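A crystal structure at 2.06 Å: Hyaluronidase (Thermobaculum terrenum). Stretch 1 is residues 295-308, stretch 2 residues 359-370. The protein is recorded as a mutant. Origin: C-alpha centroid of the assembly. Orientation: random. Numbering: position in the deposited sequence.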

# COMPACT_ATOMS: atom_id res chain seq x y z
N LEU C 295 -1.48 -19.98 -0.75
CA LEU C 295 -2.11 -19.31 0.39
C LEU C 295 -3.62 -19.51 0.49
O LEU C 295 -4.14 -19.67 1.59
CB LEU C 295 -1.78 -17.81 0.37
CG LEU C 295 -0.28 -17.47 0.44
CD1 LEU C 295 -0.01 -16.04 -0.02
CD2 LEU C 295 0.27 -17.69 1.85
N LEU C 296 -4.31 -19.50 -0.64
CA LEU C 296 -5.78 -19.55 -0.68
C LEU C 296 -6.40 -20.80 -1.32
O LEU C 296 -7.58 -21.05 -1.12
CB LEU C 296 -6.32 -18.31 -1.41
CG LEU C 296 -5.80 -16.94 -0.96
CD1 LEU C 296 -6.42 -15.83 -1.80
CD2 LEU C 296 -6.08 -16.70 0.52
N GLY C 297 -5.62 -21.57 -2.08
CA GLY C 297 -6.09 -22.80 -2.71
C GLY C 297 -6.31 -22.65 -4.21
O GLY C 297 -6.83 -21.64 -4.66
N GLU C 298 -5.89 -23.67 -4.96
CA GLU C 298 -6.11 -23.77 -6.42
C GLU C 298 -7.52 -23.42 -6.89
O GLU C 298 -7.68 -22.73 -7.89
CB GLU C 298 -5.86 -25.21 -6.88
CG GLU C 298 -4.41 -25.58 -7.07
CD GLU C 298 -4.23 -27.07 -7.26
OE1 GLU C 298 -5.08 -27.70 -7.94
OE2 GLU C 298 -3.23 -27.62 -6.74
N ASP C 299 -8.52 -23.92 -6.16
CA ASP C 299 -9.92 -23.76 -6.55
C ASP C 299 -10.44 -22.32 -6.47
O ASP C 299 -11.52 -22.04 -6.99
CB ASP C 299 -10.82 -24.67 -5.70
CG ASP C 299 -10.64 -26.15 -6.02
OD1 ASP C 299 -10.09 -26.50 -7.09
OD2 ASP C 299 -11.08 -26.98 -5.20
N ASN C 300 -9.71 -21.44 -5.80
CA ASN C 300 -10.04 -20.02 -5.76
C ASN C 300 -9.26 -19.17 -6.76
O ASN C 300 -9.43 -17.96 -6.79
CB ASN C 300 -9.81 -19.47 -4.35
CG ASN C 300 -10.67 -20.16 -3.32
OD1 ASN C 300 -10.16 -20.84 -2.43
ND2 ASN C 300 -11.98 -20.01 -3.44
N LEU C 301 -8.44 -19.80 -7.60
CA LEU C 301 -7.54 -19.07 -8.49
C LEU C 301 -8.26 -18.21 -9.53
O LEU C 301 -8.02 -17.00 -9.60
CB LEU C 301 -6.56 -20.03 -9.17
CG LEU C 301 -5.49 -19.45 -10.09
CD1 LEU C 301 -4.73 -18.31 -9.41
CD2 LEU C 301 -4.53 -20.54 -10.54
N SER C 302 -9.16 -18.81 -10.32
CA SER C 302 -9.85 -18.06 -11.39
C SER C 302 -10.78 -16.99 -10.81
O SER C 302 -10.91 -15.91 -11.38
CB SER C 302 -10.60 -19.00 -12.35
OG SER C 302 -11.65 -19.69 -11.70
N ALA C 303 -11.41 -17.29 -9.67
CA ALA C 303 -12.19 -16.29 -8.94
C ALA C 303 -11.34 -15.13 -8.41
O ALA C 303 -11.77 -13.97 -8.43
CB ALA C 303 -12.95 -16.94 -7.81
N MET C 304 -10.14 -15.44 -7.92
CA MET C 304 -9.22 -14.39 -7.46
C MET C 304 -8.73 -13.55 -8.63
O MET C 304 -8.73 -12.33 -8.54
CB MET C 304 -8.04 -14.98 -6.66
CG MET C 304 -8.40 -15.37 -5.23
SD MET C 304 -9.03 -14.02 -4.22
CE MET C 304 -7.61 -12.93 -4.18
N GLU C 305 -8.33 -14.20 -9.72
CA GLU C 305 -7.97 -13.50 -10.96
C GLU C 305 -9.04 -12.46 -11.32
O GLU C 305 -8.73 -11.29 -11.55
CB GLU C 305 -7.79 -14.49 -12.12
CG GLU C 305 -6.50 -15.30 -12.08
CD GLU C 305 -5.29 -14.58 -12.67
OE1 GLU C 305 -5.33 -13.35 -12.88
OE2 GLU C 305 -4.27 -15.25 -12.92
N LYS C 306 -10.30 -12.89 -11.34
CA LYS C 306 -11.41 -12.01 -11.71
C LYS C 306 -11.63 -10.87 -10.73
O LYS C 306 -11.84 -9.74 -11.13
CB LYS C 306 -12.72 -12.81 -11.85
CG LYS C 306 -13.82 -12.04 -12.56
CD LYS C 306 -13.52 -11.96 -14.05
CE LYS C 306 -14.26 -10.84 -14.71
NZ LYS C 306 -13.73 -10.62 -16.09
N PHE C 307 -11.61 -11.19 -9.44
CA PHE C 307 -11.81 -10.21 -8.39
C PHE C 307 -10.67 -9.18 -8.38
O PHE C 307 -10.91 -8.00 -8.12
CB PHE C 307 -11.93 -10.92 -7.03
CG PHE C 307 -12.10 -9.99 -5.87
CD1 PHE C 307 -13.27 -9.26 -5.71
CD2 PHE C 307 -11.10 -9.87 -4.90
CE1 PHE C 307 -13.43 -8.40 -4.63
CE2 PHE C 307 -11.26 -9.02 -3.81
CZ PHE C 307 -12.43 -8.29 -3.68
N TYR C 308 -9.45 -9.63 -8.68
CA TYR C 308 -8.28 -8.74 -8.73
C TYR C 308 -8.40 -7.67 -9.82
O TYR C 308 -7.89 -6.57 -9.65
CB TYR C 308 -6.95 -9.50 -8.85
CG TYR C 308 -5.78 -8.55 -9.03
CD1 TYR C 308 -5.53 -7.54 -8.08
CD2 TYR C 308 -4.99 -8.58 -10.18
CE1 TYR C 308 -4.51 -6.61 -8.26
CE2 TYR C 308 -3.96 -7.65 -10.36
CZ TYR C 308 -3.73 -6.68 -9.40
OH TYR C 308 -2.72 -5.75 -9.56
N SER C 359 -19.63 -15.31 -5.24
CA SER C 359 -20.17 -16.50 -4.58
C SER C 359 -19.08 -17.47 -4.14
O SER C 359 -19.11 -17.97 -3.01
CB SER C 359 -21.20 -17.19 -5.48
OG SER C 359 -22.39 -16.42 -5.56
N ARG C 360 -18.13 -17.73 -5.03
CA ARG C 360 -16.96 -18.57 -4.76
C ARG C 360 -16.15 -18.08 -3.55
O ARG C 360 -15.92 -18.83 -2.60
CB ARG C 360 -16.07 -18.62 -6.02
CG ARG C 360 -14.70 -19.29 -5.86
CD ARG C 360 -14.78 -20.78 -5.60
NE ARG C 360 -15.32 -21.52 -6.74
CZ ARG C 360 -15.26 -22.84 -6.89
NH1 ARG C 360 -14.66 -23.63 -6.00
NH2 ARG C 360 -15.81 -23.40 -7.97
N LEU C 361 -15.75 -16.81 -3.60
CA LEU C 361 -14.88 -16.23 -2.57
C LEU C 361 -15.63 -16.04 -1.24
O LEU C 361 -15.03 -16.21 -0.17
CB LEU C 361 -14.25 -14.91 -3.03
CG LEU C 361 -13.43 -14.95 -4.33
CD1 LEU C 361 -13.02 -13.54 -4.74
CD2 LEU C 361 -12.22 -15.87 -4.24
N SER C 362 -16.92 -15.72 -1.32
CA SER C 362 -17.79 -15.61 -0.13
C SER C 362 -17.92 -16.93 0.66
O SER C 362 -18.18 -16.91 1.86
CB SER C 362 -19.21 -15.15 -0.52
OG SER C 362 -19.94 -16.20 -1.15
N THR C 363 -17.76 -18.05 -0.04
CA THR C 363 -17.80 -19.39 0.56
C THR C 363 -16.58 -19.71 1.45
O THR C 363 -16.67 -20.57 2.33
CB THR C 363 -17.97 -20.45 -0.56
OG1 THR C 363 -19.19 -20.19 -1.28
CG2 THR C 363 -18.04 -21.85 -0.01
N GLN C 364 -15.46 -19.03 1.23
CA GLN C 364 -14.21 -19.30 1.97
C GLN C 364 -14.19 -18.57 3.32
O GLN C 364 -14.53 -17.39 3.40
CB GLN C 364 -13.01 -18.89 1.12
CG GLN C 364 -12.92 -19.54 -0.26
CD GLN C 364 -12.82 -21.05 -0.19
OE1 GLN C 364 -11.81 -21.59 0.27
NE2 GLN C 364 -13.85 -21.73 -0.66
N ASP C 365 -13.77 -19.28 4.37
CA ASP C 365 -13.91 -18.84 5.77
C ASP C 365 -12.65 -18.29 6.44
O ASP C 365 -12.73 -17.73 7.53
CB ASP C 365 -14.39 -20.02 6.62
CG ASP C 365 -15.74 -20.49 6.19
OD1 ASP C 365 -16.70 -19.73 6.42
OD2 ASP C 365 -15.84 -21.61 5.63
N SER C 366 -11.50 -18.45 5.78
CA SER C 366 -10.20 -18.09 6.34
C SER C 366 -10.07 -16.62 6.71
O SER C 366 -10.90 -15.78 6.33
CB SER C 366 -9.10 -18.46 5.34
OG SER C 366 -9.21 -17.66 4.17
N LYS C 367 -9.01 -16.31 7.44
CA LYS C 367 -8.73 -14.94 7.87
C LYS C 367 -8.55 -13.96 6.71
O LYS C 367 -8.97 -12.81 6.81
CB LYS C 367 -7.49 -14.91 8.77
CG LYS C 367 -7.23 -13.54 9.34
CD LYS C 367 -6.15 -13.56 10.40
CE LYS C 367 -6.11 -12.23 11.10
NZ LYS C 367 -4.77 -11.97 11.64
N PHE C 368 -7.89 -14.39 5.64
CA PHE C 368 -7.74 -13.58 4.43
C PHE C 368 -9.10 -13.01 4.00
O PHE C 368 -9.26 -11.79 3.84
CB PHE C 368 -7.10 -14.39 3.30
CG PHE C 368 -6.99 -13.65 1.98
CD1 PHE C 368 -8.04 -13.68 1.05
CD2 PHE C 368 -5.84 -12.93 1.67
CE1 PHE C 368 -7.94 -12.99 -0.15
CE2 PHE C 368 -5.74 -12.24 0.47
CZ PHE C 368 -6.79 -12.27 -0.45
N PHE C 369 -10.09 -13.90 3.85
CA PHE C 369 -11.43 -13.47 3.39
C PHE C 369 -12.24 -12.69 4.42
O PHE C 369 -13.11 -11.90 4.04
CB PHE C 369 -12.22 -14.65 2.82
CG PHE C 369 -11.59 -15.21 1.58
CD1 PHE C 369 -11.60 -14.49 0.40
CD2 PHE C 369 -10.93 -16.43 1.61
CE1 PHE C 369 -10.99 -14.97 -0.75
CE2 PHE C 369 -10.32 -16.93 0.47
CZ PHE C 369 -10.35 -16.20 -0.71
N TRP C 370 -11.93 -12.86 5.71
CA TRP C 370 -12.42 -11.94 6.75
C TRP C 370 -11.85 -10.53 6.57
O TRP C 370 -12.57 -9.55 6.70
CB TRP C 370 -12.09 -12.47 8.16
CG TRP C 370 -12.60 -11.57 9.25
CD1 TRP C 370 -13.84 -11.61 9.83
CD2 TRP C 370 -11.89 -10.50 9.89
NE1 TRP C 370 -13.94 -10.62 10.79
CE2 TRP C 370 -12.76 -9.93 10.85
CE3 TRP C 370 -10.60 -9.97 9.74
CZ2 TRP C 370 -12.39 -8.85 11.66
CZ3 TRP C 370 -10.22 -8.89 10.56
CH2 TRP C 370 -11.12 -8.34 11.50

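The two stretches, more than fifty residues apart in sequence, each bring two helical pieces joined by a short break. In the first, a helix ends at Leu296, and Gly297 leaves helical geometry with phi 106° and psi 138°, angles at which a CB would be jammed against the preceding carbonyl oxygen; a 3-10 segment (298-300) then leads into the helix 301-308. The second stretch runs from the end of one helix, through a turn, to a new helix starting at Lys367. The backbones come closest at Ala303 CA and Arg360 CA (6.7 Å); at the other end of the contact Leu296 CA lies 8.1 Å from Phe368 CA. The contact buries 514 Å² in all, mostly through apolar side chains.

Leu361 has the largest share. Its CA-to-CB bond points sideways, but the m,t rotamer carries its methyl groups to the first stretch: CD2 lies 3.8 Å from Ala303 CB and 3.7 Å from Met304 SD, while CD1 lies 3.6 Å from Phe307 CB. The short side chain of Ala303 allows close approach, and its CB also meets Arg360 CG at 3.5 Å.

Met304 likewise starts sideways. With all three chi angles in the m well, its chain curls so that the thioether end comes nearer the second stretch. SD sits at the edge of the Phe369 ring, 4.1 Å from Phe369 CE1, a sulfur-aromatic contact near the ring plane, where the polarized C-H groups face the sulfur. The terminal methyl CE lies 3.9 Å from Phe368 CZ.

Leu296, also m,t, packs its isobutyl end against the same two aromatic residues. CD2 lies over one face of the Phe368 ring, 3.5 Å from Phe368 CG, giving a CH-pi contact in which the methyl meets the pi cloud; CD1 is 3.8 Å from Phe368 CZ and 4.1 Å from Phe369 CZ. The t chi1 of Phe368 and the m chi1 of Phe369 place both rings within reach of this leucine and Met304.

Polar groups gather around Asn300 and Arg360. Arg360 bends twice, with chi2 and chi3 both p, and brings its guanidinium beside Asp299, whose carbonyl O lies over one face, 3.7 Å from Arg360 NH1. That position places the oxygen out of line with the N-H bonds. Gln364 folds back with three consecutive chi angles near -60°, bringing its amide toward Asn300. Within the second stretch, Ser362 OG (p) and Thr363 OG1 (m) both donate to Ser359 O, at 2.7 and 2.8 Å respectively, turning their hydroxyls back onto the helix.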